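Local coordinates for glutamate--tRNA ligase (Elizabethkingia anophelis, PDB 6B1Z), which probably catalyses the ATP-dependent attachment of glutamate to its cognate tRNA, as a class I aminoacyl-tRNA synthetase, at residues 26-34 and 307-316; 277-285 and 294-302. All coordinates share one frame; numbering follows the deposited sequence.

Contact 1: 26-34 and 307-316; sequences LGGVRTALY and FINMVAMLGW
One face of the Tyr34 ring carries the Arg30 methylene CG, offset toward the rim, while the ring's edge meets the backbone carbonyl of Ala312. The Phe307 ring takes Val311 CG2 over one face, also near the rim; Leu26 CD1 and Val29 CG1 reach it obliquely. Here helix 26-34, whose first turn carries the last three residues of the HIGH-type signature of the class I catalytic domain (HLGG in this enzyme), crosses the end of helix 307-312 almost at a right angle, -88°, with the short axes 9.7 Å apart. The two backbones come nearest at Arg30 and Val311, where Val311 CG1 sits 3.6 Å from Arg30 CA. Because CG1 lies anti to the backbone N (chi1 172°), Val311 presses this branch onto the Arg30 backbone and its other branch toward Leu26 CD1. Further along, Leu33 and Ile308 meet tip to tip, Leu33 CD1 lying 3.7 Å from Ile308 CG1, and Leu33 CD2 packs against Ala312 CB at 3.5 Å. Outside the pair, Ile73 of helix 62-73 covers Val29, Phe307 and Ile308. Two polar side chains secure the carbonyls where helix 307-312 ends. Bent at chi3, Arg30 brings NH1 to Leu314 O at 2.9 Å, the oxygen lying near the guanidinium edge but slightly out of its plane; NH2 is used by Ser257 O, so the group is held at two points. The Tyr34 hydroxyl donates to Ala312 O, OH to O 2.7 Å, approaching from above the carbonyl plane.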
ATOM      1  N   LEU A  26       0.812   3.435  -0.446  1.00 20.60           N
ATOM      2  CA  LEU A  26      -0.340   2.787  -1.071  1.00 16.80           C
ATOM      3  C   LEU A  26      -0.411   3.080  -2.565  1.00 19.01           C
ATOM      4  O   LEU A  26      -0.726   2.190  -3.365  1.00 17.73           O
ATOM      5  CB  LEU A  26      -1.624   3.223  -0.376  1.00 21.08           C
ATOM      6  CG  LEU A  26      -2.758   2.214  -0.286  1.00 33.98           C
ATOM      7  CD1 LEU A  26      -2.308   0.961   0.456  1.00 26.53           C
ATOM      8  CD2 LEU A  26      -3.927   2.867   0.431  1.00 30.43           C
ATOM      9  N   GLY A  27      -0.126   4.322  -2.965  1.00 20.75           N
ATOM     10  CA  GLY A  27      -0.096   4.632  -4.386  1.00 20.63           C
ATOM     11  C   GLY A  27       0.895   3.780  -5.155  1.00 19.09           C
ATOM     12  O   GLY A  27       0.624   3.356  -6.281  1.00 17.06           O
ATOM     13  N   GLY A  28       2.064   3.508  -4.559  1.00 15.87           N
ATOM     14  CA  GLY A  28       3.048   2.686  -5.241  1.00 15.27           C
ATOM     15  C   GLY A  28       2.635   1.229  -5.347  1.00 15.10           C
ATOM     16  O   GLY A  28       2.869   0.583  -6.365  1.00 16.18           O
ATOM     17  N   VAL A  29       2.001   0.699  -4.296  1.00 16.24           N
ATOM     18  CA  VAL A  29       1.453  -0.652  -4.358  1.00 16.12           C
ATOM     19  C   VAL A  29       0.432  -0.755  -5.476  1.00 13.47           C
ATOM     20  O   VAL A  29       0.417  -1.737  -6.231  1.00 14.96           O
ATOM     21  CB  VAL A  29       0.823  -1.029  -3.007  1.00 16.43           C
ATOM     22  CG1 VAL A  29       0.104  -2.391  -3.107  1.00 17.78           C
ATOM     23  CG2 VAL A  29       1.895  -1.048  -1.919  1.00 18.62           C
ATOM     24  N   ARG A  30      -0.437   0.256  -5.595  1.00 15.16           N
ATOM     25  CA  ARG A  30      -1.460   0.228  -6.646  1.00 13.13           C
ATOM     26  C   ARG A  30      -0.839   0.262  -8.031  1.00 15.55           C
ATOM     27  O   ARG A  30      -1.282  -0.469  -8.930  1.00 14.96           O
ATOM     28  CB  ARG A  30      -2.457   1.372  -6.488  1.00 14.26           C
ATOM     29  CG  ARG A  30      -3.659   1.227  -7.456  1.00 18.26           C
ATOM     30  CD  ARG A  30      -4.598   2.407  -7.451  1.00 17.74           C
ATOM     31  NE  ARG A  30      -3.895   3.643  -7.769  1.00 18.97           N
ATOM     32  CZ  ARG A  30      -4.440   4.850  -7.700  1.00 16.02           C
ATOM     33  NH1 ARG A  30      -5.725   5.005  -7.379  1.00 16.84           N
ATOM     34  NH2 ARG A  30      -3.688   5.904  -7.967  1.00 19.71           N
ATOM     35  N   THR A  31       0.175   1.106  -8.229  1.00 14.22           N
ATOM     36  CA  THR A  31       0.846   1.150  -9.524  1.00 13.80           C
ATOM     37  C   THR A  31       1.459  -0.199  -9.867  1.00 15.67           C
ATOM     38  O   THR A  31       1.277  -0.717 -10.981  1.00 15.20           O
ATOM     39  CB  THR A  31       1.903   2.249  -9.527  1.00 13.35           C
ATOM     40  OG1 THR A  31       1.238   3.517  -9.448  1.00 16.16           O
ATOM     41  CG2 THR A  31       2.726   2.172 -10.829  1.00 16.83           C
ATOM     42  N   ALA A  32       2.183  -0.799  -8.912  1.00 15.52           N
ATOM     43  CA  ALA A  32       2.748  -2.124  -9.137  1.00 13.96           C
ATOM     44  C   ALA A  32       1.663  -3.145  -9.467  1.00 15.74           C
ATOM     45  O   ALA A  32       1.839  -3.965 -10.374  1.00 15.35           O
ATOM     46  CB  ALA A  32       3.541  -2.577  -7.901  1.00 15.06           C
ATOM     47  N   LEU A  33       0.534  -3.104  -8.748  1.00 14.03           N
ATOM     48  CA  LEU A  33      -0.552  -4.044  -9.006  1.00 12.33           C
ATOM     49  C   LEU A  33      -1.101  -3.883 -10.412  1.00 16.35           C
ATOM     50  O   LEU A  33      -1.305  -4.876 -11.123  1.00 17.91           O
ATOM     51  CB  LEU A  33      -1.665  -3.861  -7.972  1.00 15.79           C
ATOM     52  CG  LEU A  33      -2.929  -4.679  -8.238  1.00 20.02           C
ATOM     53  CD1 LEU A  33      -2.685  -6.189  -8.119  1.00 18.34           C
ATOM     54  CD2 LEU A  33      -4.027  -4.249  -7.297  1.00 20.89           C
ATOM     55  N   TYR A  34      -1.361  -2.639 -10.830  1.00 16.12           N
ATOM     56  CA  TYR A  34      -1.912  -2.442 -12.169  1.00 14.24           C
ATOM     57  C   TYR A  34      -0.901  -2.833 -13.250  1.00 16.87           C
ATOM     58  O   TYR A  34      -1.302  -3.364 -14.297  1.00 18.41           O
ATOM     59  CB  TYR A  34      -2.406  -0.996 -12.334  1.00 15.30           C
ATOM     60  CG  TYR A  34      -3.674  -0.639 -11.555  1.00 15.83           C
ATOM     61  CD1 TYR A  34      -4.402  -1.596 -10.832  1.00 15.45           C
ATOM     62  CD2 TYR A  34      -4.145   0.666 -11.545  1.00 17.97           C
ATOM     63  CE1 TYR A  34      -5.553  -1.240 -10.125  1.00 16.90           C
ATOM     64  CE2 TYR A  34      -5.298   1.024 -10.848  1.00 20.20           C
ATOM     65  CZ  TYR A  34      -5.993   0.074 -10.140  1.00 17.54           C
ATOM     66  OH  TYR A  34      -7.125   0.450  -9.470  1.00 19.21           O
ATOM     67  N   PHE A 307      -5.937  -7.211   1.423  1.00 15.08           N
ATOM     68  CA  PHE A 307      -5.226  -5.965   1.165  1.00 16.98           C
ATOM     69  C   PHE A 307      -5.182  -5.637  -0.325  1.00 17.85           C
ATOM     70  O   PHE A 307      -5.519  -4.515  -0.729  1.00 17.61           O
ATOM     71  CB  PHE A 307      -3.816  -6.067   1.739  1.00 16.55           C
ATOM     72  CG  PHE A 307      -2.946  -4.871   1.428  1.00 14.79           C
ATOM     73  CD1 PHE A 307      -3.239  -3.632   1.973  1.00 16.36           C
ATOM     74  CD2 PHE A 307      -1.833  -5.009   0.607  1.00 15.51           C
ATOM     75  CE1 PHE A 307      -2.433  -2.525   1.692  1.00 17.75           C
ATOM     76  CE2 PHE A 307      -1.015  -3.922   0.314  1.00 17.00           C
ATOM     77  CZ  PHE A 307      -1.310  -2.685   0.864  1.00 18.33           C
ATOM     78  N   ILE A 308      -4.757  -6.596  -1.158  1.00 17.65           N
ATOM     79  CA  ILE A 308      -4.586  -6.268  -2.570  1.00 16.86           C
ATOM     80  C   ILE A 308      -5.938  -6.156  -3.282  1.00 15.84           C
ATOM     81  O   ILE A 308      -6.079  -5.366  -4.226  1.00 16.54           O
ATOM     82  CB  ILE A 308      -3.616  -7.271  -3.229  1.00 17.29           C
ATOM     83  CG1 ILE A 308      -3.017  -6.643  -4.496  1.00 20.98           C
ATOM     84  CG2 ILE A 308      -4.295  -8.629  -3.477  1.00 17.03           C
ATOM     85  CD1 ILE A 308      -2.195  -5.376  -4.209  1.00 21.21           C
ATOM     86  N   ASN A 309      -6.966  -6.875  -2.812  1.00 16.04           N
ATOM     87  CA  ASN A 309      -8.320  -6.667  -3.324  1.00 15.57           C
ATOM     88  C   ASN A 309      -8.774  -5.228  -3.056  1.00 14.88           C
ATOM     89  O   ASN A 309      -9.354  -4.567  -3.934  1.00 16.49           O
ATOM     90  CB  ASN A 309      -9.258  -7.708  -2.666  1.00 17.06           C
ATOM     91  CG  ASN A 309     -10.596  -7.917  -3.404  1.00 16.30           C
ATOM     92  OD1 ASN A 309     -11.278  -8.916  -3.164  1.00 17.95           O
ATOM     93  ND2 ASN A 309     -11.005  -6.965  -4.245  1.00 19.35           N
ATOM     94  N   MET A 310      -8.506  -4.728  -1.849  1.00 14.96           N
ATOM     95  CA  MET A 310      -8.874  -3.355  -1.504  1.00 14.11           C
ATOM     96  C   MET A 310      -8.132  -2.352  -2.388  1.00 16.11           C
ATOM     97  O   MET A 310      -8.733  -1.411  -2.933  1.00 16.25           O
ATOM     98  CB  MET A 310      -8.573  -3.119  -0.022  1.00 15.72           C
ATOM     99  CG  MET A 310      -8.847  -1.692   0.474  1.00 15.91           C
ATOM    100  SD  MET A 310      -7.489  -0.532   0.166  1.00 17.83           S
ATOM    101  CE  MET A 310      -6.253  -1.132   1.294  1.00 17.59           C
ATOM    102  N   VAL A 311      -6.825  -2.555  -2.560  1.00 15.21           N
ATOM    103  CA  VAL A 311      -6.031  -1.605  -3.341  1.00 13.93           C
ATOM    104  C   VAL A 311      -6.497  -1.573  -4.788  1.00 14.18           C
ATOM    105  O   VAL A 311      -6.600  -0.499  -5.399  1.00 15.56           O
ATOM    106  CB  VAL A 311      -4.534  -1.955  -3.226  1.00 15.51           C
ATOM    107  CG1 VAL A 311      -3.709  -1.079  -4.193  1.00 20.32           C
ATOM    108  CG2 VAL A 311      -4.043  -1.720  -1.789  1.00 17.35           C
ATOM    109  N   ALA A 312      -6.816  -2.741  -5.355  1.00 15.94           N
ATOM    110  CA  ALA A 312      -7.262  -2.807  -6.744  1.00 14.86           C
ATOM    111  C   ALA A 312      -8.488  -1.949  -6.991  1.00 14.73           C
ATOM    112  O   ALA A 312      -8.628  -1.348  -8.059  1.00 17.81           O
ATOM    113  CB  ALA A 312      -7.572  -4.259  -7.121  1.00 15.98           C
ATOM    114  N   MET A 313      -9.394  -1.887  -6.018  1.00 16.96           N
ATOM    115  CA  MET A 313     -10.655  -1.200  -6.217  1.00 20.26           C
ATOM    116  C   MET A 313     -10.560   0.301  -5.981  1.00 19.65           C
ATOM    117  O   MET A 313     -11.592   0.979  -6.031  1.00 21.33           O
ATOM    118  CB  MET A 313     -11.726  -1.834  -5.318  1.00 23.23           C
ATOM    119  CG  MET A 313     -11.952  -3.316  -5.629  1.00 27.88           C
ATOM    120  SD  MET A 313     -12.179  -3.647  -7.403  1.00 34.20           S
ATOM    121  CE  MET A 313     -12.339  -5.432  -7.383  1.00 42.00           C
ATOM    122  N   LEU A 314      -9.359   0.832  -5.730  1.00 19.83           N
ATOM    123  CA  LEU A 314      -9.149   2.282  -5.642  1.00 20.15           C
ATOM    124  C   LEU A 314      -9.054   2.852  -7.056  1.00 21.43           C
ATOM    125  O   LEU A 314      -7.992   3.238  -7.557  1.00 20.80           O
ATOM    126  CB  LEU A 314      -7.908   2.596  -4.810  1.00 20.32           C
ATOM    127  CG  LEU A 314      -7.996   2.219  -3.327  1.00 23.49           C
ATOM    128  CD1 LEU A 314      -6.657   2.427  -2.647  1.00 23.42           C
ATOM    129  CD2 LEU A 314      -9.089   3.025  -2.620  1.00 24.97           C
ATOM    130  N   GLY A 315     -10.215   2.949  -7.706  1.00 23.39           N
ATOM    131  CA  GLY A 315     -10.304   3.548  -9.020  1.00 31.26           C
ATOM    132  C   GLY A 315     -10.551   2.576 -10.147  1.00 31.39           C
ATOM    133  O   GLY A 315     -10.603   2.999 -11.306  1.00 28.19           O
ATOM    134  N   TRP A 316     -10.699   1.289  -9.859  1.00 22.67           N
ATOM    135  CA  TRP A 316     -11.077   0.314 -10.868  1.00 21.41           C
ATOM    136  C   TRP A 316     -12.311  -0.397 -10.354  1.00 30.90           C
ATOM    137  O   TRP A 316     -12.367  -0.764  -9.180  1.00 29.16           O
ATOM    138  CB  TRP A 316      -9.943  -0.682 -11.147  1.00 23.67           C
ATOM    139  CG  TRP A 316     -10.334  -1.862 -12.014  1.00 23.40           C
ATOM    140  CD1 TRP A 316     -10.739  -1.827 -13.320  1.00 28.42           C
ATOM    141  CD2 TRP A 316     -10.321  -3.246 -11.637  1.00 25.60           C
ATOM    142  NE1 TRP A 316     -10.997  -3.103 -13.772  1.00 26.64           N
ATOM    143  CE2 TRP A 316     -10.748  -3.991 -12.757  1.00 26.78           C
ATOM    144  CE3 TRP A 316      -9.997  -3.926 -10.458  1.00 31.12           C
ATOM    145  CZ2 TRP A 316     -10.855  -5.381 -12.733  1.00 31.14           C
ATOM    146  CZ3 TRP A 316     -10.109  -5.304 -10.434  1.00 33.60           C
ATOM    147  CH2 TRP A 316     -10.536  -6.018 -11.563  1.00 35.15           C
TER

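Contact 2: 277-285 and 294-302; sequences GFPVFPLNF and SAGYREEGY
Glu299 OE2 receives two donors from opposite faces of its carboxylate: the backbone N of Asn284, 3.0 Å away, and NH2 of the adjacent Arg298, which makes a salt bridge in its own guanidinium plane. A bend at chi2 (88°) folds the glutamate back so that its carboxylate stacks almost parallel on the Asn284 amide. Asn284 OD1 is in turn satisfied by Gly296 N at 3.0 Å, a donor lying in the amide's carbonyl plane. Backbone bonds run alongside. Phe285 and Ser294 form an antiparallel hydrogen-bonded pair, with both N-H groups donating to the partner's carbonyl, the shorter bond being Ser294 N to Phe285 O at 2.9 Å. Tyr297 N donates a hydrogen bond to Phe281 O, and Arg298 N donates to Pro282 O at 2.9 Å. Two waters bridge the segments beside Pro279. One donates to Pro279 O and also bonds the Tyr297 hydroxyl; the other accepts from Val280 N, donates to Ala295 O at 2.6 Å and bonds Ser294 OG. Pro279 CG stands over the centre of the Tyr297 ring in a CH-pi contact, 3.5 Å from the centroid. Leu283 CD2 lies over the centre of one face of the Arg298 guanidinium, whose NH1 forms a salt bridge with Glu68, and Leu283 O accepts from Tyr65 OH. Phe278 touches Leu268 of the KMSKS-type signature (KLSKR here). The Phe285-Ser294 pair is typical of a short beta hairpin, here framed by irregular arms that link the segment after that signature to helix 304-312.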
ATOM      1  N   GLY A 277      -5.845   6.269  12.383  1.00 49.60           N
ATOM      2  CA  GLY A 277      -5.525   4.943  12.878  1.00 53.50           C
ATOM      3  C   GLY A 277      -5.546   3.818  11.860  1.00 49.86           C
ATOM      4  O   GLY A 277      -6.131   2.760  12.111  1.00 49.85           O
ATOM      5  N   PHE A 278      -4.925   4.016  10.706  1.00 35.36           N
ATOM      6  CA  PHE A 278      -4.703   2.929   9.770  1.00 29.51           C
ATOM      7  C   PHE A 278      -3.276   3.029   9.253  1.00 18.79           C
ATOM      8  O   PHE A 278      -2.666   4.106   9.291  1.00 21.63           O
ATOM      9  CB  PHE A 278      -5.713   2.921   8.605  1.00 30.21           C
ATOM     10  CG  PHE A 278      -5.765   4.204   7.813  1.00 27.85           C
ATOM     11  CD1 PHE A 278      -4.862   4.442   6.781  1.00 28.23           C
ATOM     12  CD2 PHE A 278      -6.751   5.147   8.061  1.00 32.91           C
ATOM     13  CE1 PHE A 278      -4.919   5.618   6.045  1.00 28.67           C
ATOM     14  CE2 PHE A 278      -6.816   6.321   7.329  1.00 28.17           C
ATOM     15  CZ  PHE A 278      -5.895   6.556   6.316  1.00 27.10           C
ATOM     16  N   PRO A 279      -2.706   1.922   8.797  1.00 19.74           N
ATOM     17  CA  PRO A 279      -1.322   1.949   8.328  1.00 20.17           C
ATOM     18  C   PRO A 279      -1.226   2.588   6.953  1.00 23.77           C
ATOM     19  O   PRO A 279      -2.212   2.747   6.226  1.00 22.22           O
ATOM     20  CB  PRO A 279      -0.920   0.468   8.296  1.00 20.83           C
ATOM     21  CG  PRO A 279      -2.192  -0.281   8.193  1.00 25.27           C
ATOM     22  CD  PRO A 279      -3.276   0.562   8.799  1.00 21.45           C
ATOM     23  N   VAL A 280      -0.007   2.981   6.611  1.00 22.33           N
ATOM     24  CA  VAL A 280       0.239   3.600   5.317  1.00 23.68           C
ATOM     25  C   VAL A 280       1.227   2.823   4.461  1.00 21.71           C
ATOM     26  O   VAL A 280       1.268   3.048   3.239  1.00 22.13           O
ATOM     27  CB  VAL A 280       0.702   5.061   5.480  1.00 25.77           C
ATOM     28  CG1 VAL A 280      -0.445   5.910   6.019  1.00 32.40           C
ATOM     29  CG2 VAL A 280       1.918   5.143   6.390  1.00 30.00           C
ATOM     30  N   PHE A 281       1.993   1.898   5.031  1.00 21.76           N
ATOM     31  CA  PHE A 281       2.946   1.100   4.269  1.00 18.81           C
ATOM     32  C   PHE A 281       2.558  -0.375   4.333  1.00 20.59           C
ATOM     33  O   PHE A 281       1.976  -0.811   5.332  1.00 18.52           O
ATOM     34  CB  PHE A 281       4.359   1.289   4.837  1.00 17.64           C
ATOM     35  CG  PHE A 281       4.750   2.734   5.015  1.00 24.34           C
ATOM     36  CD1 PHE A 281       4.565   3.652   3.990  1.00 22.99           C
ATOM     37  CD2 PHE A 281       5.277   3.171   6.221  1.00 27.70           C
ATOM     38  CE1 PHE A 281       4.927   4.986   4.157  1.00 27.15           C
ATOM     39  CE2 PHE A 281       5.640   4.504   6.397  1.00 34.20           C
ATOM     40  CZ  PHE A 281       5.461   5.406   5.363  1.00 30.50           C
ATOM     41  N   PRO A 282       2.859  -1.173   3.297  1.00 17.13           N
ATOM     42  CA  PRO A 282       2.493  -2.603   3.372  1.00 15.84           C
ATOM     43  C   PRO A 282       3.203  -3.350   4.489  1.00 17.23           C
ATOM     44  O   PRO A 282       2.596  -4.225   5.122  1.00 17.16           O
ATOM     45  CB  PRO A 282       2.872  -3.139   1.978  1.00 17.39           C
ATOM     46  CG  PRO A 282       3.923  -2.167   1.468  1.00 15.73           C
ATOM     47  CD  PRO A 282       3.482  -0.824   2.005  1.00 16.51           C
ATOM     48  N   LEU A 283       4.471  -3.020   4.756  1.00 17.00           N
ATOM     49  CA  LEU A 283       5.293  -3.696   5.749  1.00 17.34           C
ATOM     50  C   LEU A 283       5.859  -2.670   6.717  1.00 18.11           C
ATOM     51  O   LEU A 283       5.965  -1.480   6.401  1.00 19.76           O
ATOM     52  CB  LEU A 283       6.456  -4.460   5.093  1.00 18.46           C
ATOM     53  CG  LEU A 283       6.191  -5.219   3.799  1.00 17.15           C
ATOM     54  CD1 LEU A 283       7.496  -5.815   3.258  1.00 24.06           C
ATOM     55  CD2 LEU A 283       5.174  -6.318   4.016  1.00 19.77           C
ATOM     56  N   ASN A 284       6.255  -3.158   7.896  1.00 20.51           N
ATOM     57  CA  ASN A 284       6.960  -2.337   8.872  1.00 19.55           C
ATOM     58  C   ASN A 284       8.094  -1.556   8.219  1.00 22.33           C
ATOM     59  O   ASN A 284       8.884  -2.117   7.454  1.00 26.83           O
ATOM     60  CB  ASN A 284       7.547  -3.223   9.970  1.00 23.83           C
ATOM     61  CG  ASN A 284       6.581  -3.489  11.099  1.00 28.37           C
ATOM     62  OD1 ASN A 284       5.376  -3.324  10.958  1.00 25.40           O
ATOM     63  ND2 ASN A 284       7.116  -3.912  12.237  1.00 29.58           N
ATOM     64  N   PHE A 285       8.177  -0.263   8.528  1.00 21.20           N
ATOM     65  CA  PHE A 285       9.317   0.558   8.120  1.00 26.26           C
ATOM     66  C   PHE A 285       9.841   1.354   9.304  1.00 31.18           C
ATOM     67  O   PHE A 285       9.102   2.142   9.903  1.00 25.34           O
ATOM     68  CB  PHE A 285       8.948   1.512   6.987  1.00 23.47           C
ATOM     69  CG  PHE A 285      10.087   2.394   6.566  1.00 28.04           C
ATOM     70  CD1 PHE A 285      11.155   1.871   5.854  1.00 36.52           C
ATOM     71  CD2 PHE A 285      10.102   3.738   6.909  1.00 29.91           C
ATOM     72  CE1 PHE A 285      12.222   2.683   5.474  1.00 35.72           C
ATOM     73  CE2 PHE A 285      11.164   4.559   6.532  1.00 37.50           C
ATOM     74  CZ  PHE A 285      12.223   4.028   5.814  1.00 36.93           C
ATOM     75  N   SER A 294       6.938   2.593  11.721  1.00 30.08           N
ATOM     76  CA  SER A 294       5.551   2.616  11.271  1.00 30.15           C
ATOM     77  C   SER A 294       5.104   1.180  10.998  1.00 29.56           C
ATOM     78  O   SER A 294       5.707   0.482  10.173  1.00 24.58           O
ATOM     79  CB  SER A 294       5.414   3.485  10.019  1.00 29.49           C
ATOM     80  OG  SER A 294       4.077   3.524   9.551  1.00 30.50           O
ATOM     81  N   ALA A 295       4.053   0.734  11.694  1.00 24.99           N
ATOM     82  CA  ALA A 295       3.587  -0.640  11.547  1.00 24.71           C
ATOM     83  C   ALA A 295       2.882  -0.817  10.208  1.00 22.85           C
ATOM     84  O   ALA A 295       2.044   0.002   9.822  1.00 24.17           O
ATOM     85  CB  ALA A 295       2.645  -1.008  12.697  1.00 25.55           C
ATOM     86  N   GLY A 296       3.231  -1.878   9.492  1.00 17.57           N
ATOM     87  CA  GLY A 296       2.653  -2.100   8.182  1.00 17.69           C
ATOM     88  C   GLY A 296       1.296  -2.797   8.234  1.00 17.15           C
ATOM     89  O   GLY A 296       0.875  -3.341   9.260  1.00 17.46           O
ATOM     90  N   TYR A 297       0.609  -2.769   7.087  1.00 15.26           N
ATOM     91  CA  TYR A 297      -0.615  -3.553   6.927  1.00 14.93           C
ATOM     92  C   TYR A 297      -0.395  -5.004   7.336  1.00 17.47           C
ATOM     93  O   TYR A 297      -1.214  -5.596   8.053  1.00 17.45           O
ATOM     94  CB  TYR A 297      -1.111  -3.491   5.479  1.00 16.38           C
ATOM     95  CG  TYR A 297      -1.912  -2.244   5.136  1.00 17.14           C
ATOM     96  CD1 TYR A 297      -1.282  -1.072   4.733  1.00 15.63           C
ATOM     97  CD2 TYR A 297      -3.301  -2.259   5.204  1.00 20.24           C
ATOM     98  CE1 TYR A 297      -2.016   0.060   4.404  1.00 17.15           C
ATOM     99  CE2 TYR A 297      -4.036  -1.138   4.879  1.00 19.38           C
ATOM    100  CZ  TYR A 297      -3.387   0.018   4.501  1.00 19.32           C
ATOM    101  OH  TYR A 297      -4.118   1.137   4.171  1.00 22.89           O
ATOM    102  N   ARG A 298       0.720  -5.599   6.890  1.00 14.42           N
ATOM    103  CA  ARG A 298       0.970  -7.006   7.195  1.00 16.67           C
ATOM    104  C   ARG A 298       1.024  -7.242   8.702  1.00 17.70           C
ATOM    105  O   ARG A 298       0.348  -8.134   9.230  1.00 18.98           O
ATOM    106  CB  ARG A 298       2.268  -7.472   6.527  1.00 17.89           C
ATOM    107  CG  ARG A 298       2.613  -8.936   6.853  1.00 18.01           C
ATOM    108  CD  ARG A 298       3.970  -9.344   6.289  1.00 22.42           C
ATOM    109  NE  ARG A 298       5.041  -8.525   6.850  1.00 23.69           N
ATOM    110  CZ  ARG A 298       6.316  -8.617   6.484  1.00 24.27           C
ATOM    111  NH1 ARG A 298       6.673  -9.513   5.573  1.00 24.60           N
ATOM    112  NH2 ARG A 298       7.223  -7.817   7.023  1.00 24.77           N
ATOM    113  N   GLU A 299       1.802  -6.435   9.412  1.00 16.15           N
ATOM    114  CA  GLU A 299       1.985  -6.651  10.839  1.00 16.07           C
ATOM    115  C   GLU A 299       0.748  -6.269  11.641  1.00 21.69           C
ATOM    116  O   GLU A 299       0.559  -6.796  12.746  1.00 21.51           O
ATOM    117  CB  GLU A 299       3.204  -5.870  11.318  1.00 19.83           C
ATOM    118  CG  GLU A 299       4.533  -6.407  10.761  1.00 19.51           C
ATOM    119  CD  GLU A 299       4.929  -5.807   9.407  1.00 24.93           C
ATOM    120  OE1 GLU A 299       4.075  -5.210   8.718  1.00 20.21           O
ATOM    121  OE2 GLU A 299       6.125  -5.909   9.047  1.00 26.03           O
ATOM    122  N   GLU A 300      -0.100  -5.389  11.103  1.00 18.08           N
ATOM    123  CA  GLU A 300      -1.367  -5.050  11.744  1.00 17.16           C
ATOM    124  C   GLU A 300      -2.436  -6.108  11.516  1.00 20.36           C
ATOM    125  O   GLU A 300      -3.552  -5.957  12.026  1.00 20.98           O
ATOM    126  CB  GLU A 300      -1.872  -3.689  11.242  1.00 17.28           C
ATOM    127  CG  GLU A 300      -1.072  -2.510  11.787  1.00 19.65           C
ATOM    128  CD  GLU A 300      -1.167  -2.389  13.300  1.00 38.95           C
ATOM    129  OE1 GLU A 300      -2.291  -2.452  13.832  1.00 40.20           O
ATOM    130  OE2 GLU A 300      -0.118  -2.252  13.960  1.00 47.81           O
ATOM    131  N   GLY A 301      -2.136  -7.177  10.789  1.00 16.43           N
ATOM    132  CA  GLY A 301      -3.075  -8.272  10.639  1.00 17.45           C
ATOM    133  C   GLY A 301      -3.926  -8.248   9.390  1.00 17.32           C
ATOM    134  O   GLY A 301      -4.881  -9.033   9.299  1.00 16.57           O
ATOM    135  N   TYR A 302      -3.609  -7.394   8.417  1.00 17.06           N
ATOM    136  CA  TYR A 302      -4.341  -7.420   7.153  1.00 16.39           C
ATOM    137  C   TYR A 302      -3.876  -8.608   6.324  1.00 19.12           C
ATOM    138  O   TYR A 302      -2.674  -8.855   6.192  1.00 19.18           O
ATOM    139  CB  TYR A 302      -4.157  -6.108   6.374  1.00 15.33           C
ATOM    140  CG  TYR A 302      -4.921  -4.943   6.966  1.00 15.91           C
ATOM    141  CD1 TYR A 302      -4.389  -4.191   8.011  1.00 15.39           C
ATOM    142  CD2 TYR A 302      -6.180  -4.588   6.473  1.00 19.22           C
ATOM    143  CE1 TYR A 302      -5.073  -3.118   8.551  1.00 20.13           C
ATOM    144  CE2 TYR A 302      -6.881  -3.502   7.018  1.00 17.41           C
ATOM    145  CZ  TYR A 302      -6.327  -2.790   8.055  1.00 19.56           C
ATOM    146  OH  TYR A 302      -7.012  -1.723   8.604  1.00 23.00           O
TER
HETATM  147  O   HOH W   1      -2.804   3.460   3.788  1.00 35.57           O
HETATM  148  O   HOH W   2       2.441   1.914   8.107  1.00 24.47           O

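Overall arrangement
From the N terminus, the chain first lays down helix 26-41, whose opening turns await a partner that arrives only after 272 intervening residues. Within that long excursion, shortly after helix 270-276, contact 2 closes a small local loop of eight residues between 277-285 and 294-302. The chain then enters helix 304-312, and contact 1 completes the larger circuit, so the smaller loop is nested in the larger and the two do not cross. Their centres are 15 Å apart, yet they touch: Tyr297 packs against Phe307, Leu26 and Met310, and Pro282 meets Val29. Together they tie the HIGH-type helix to the hairpin following the KMSKS-type signature, all within the class I catalytic domain.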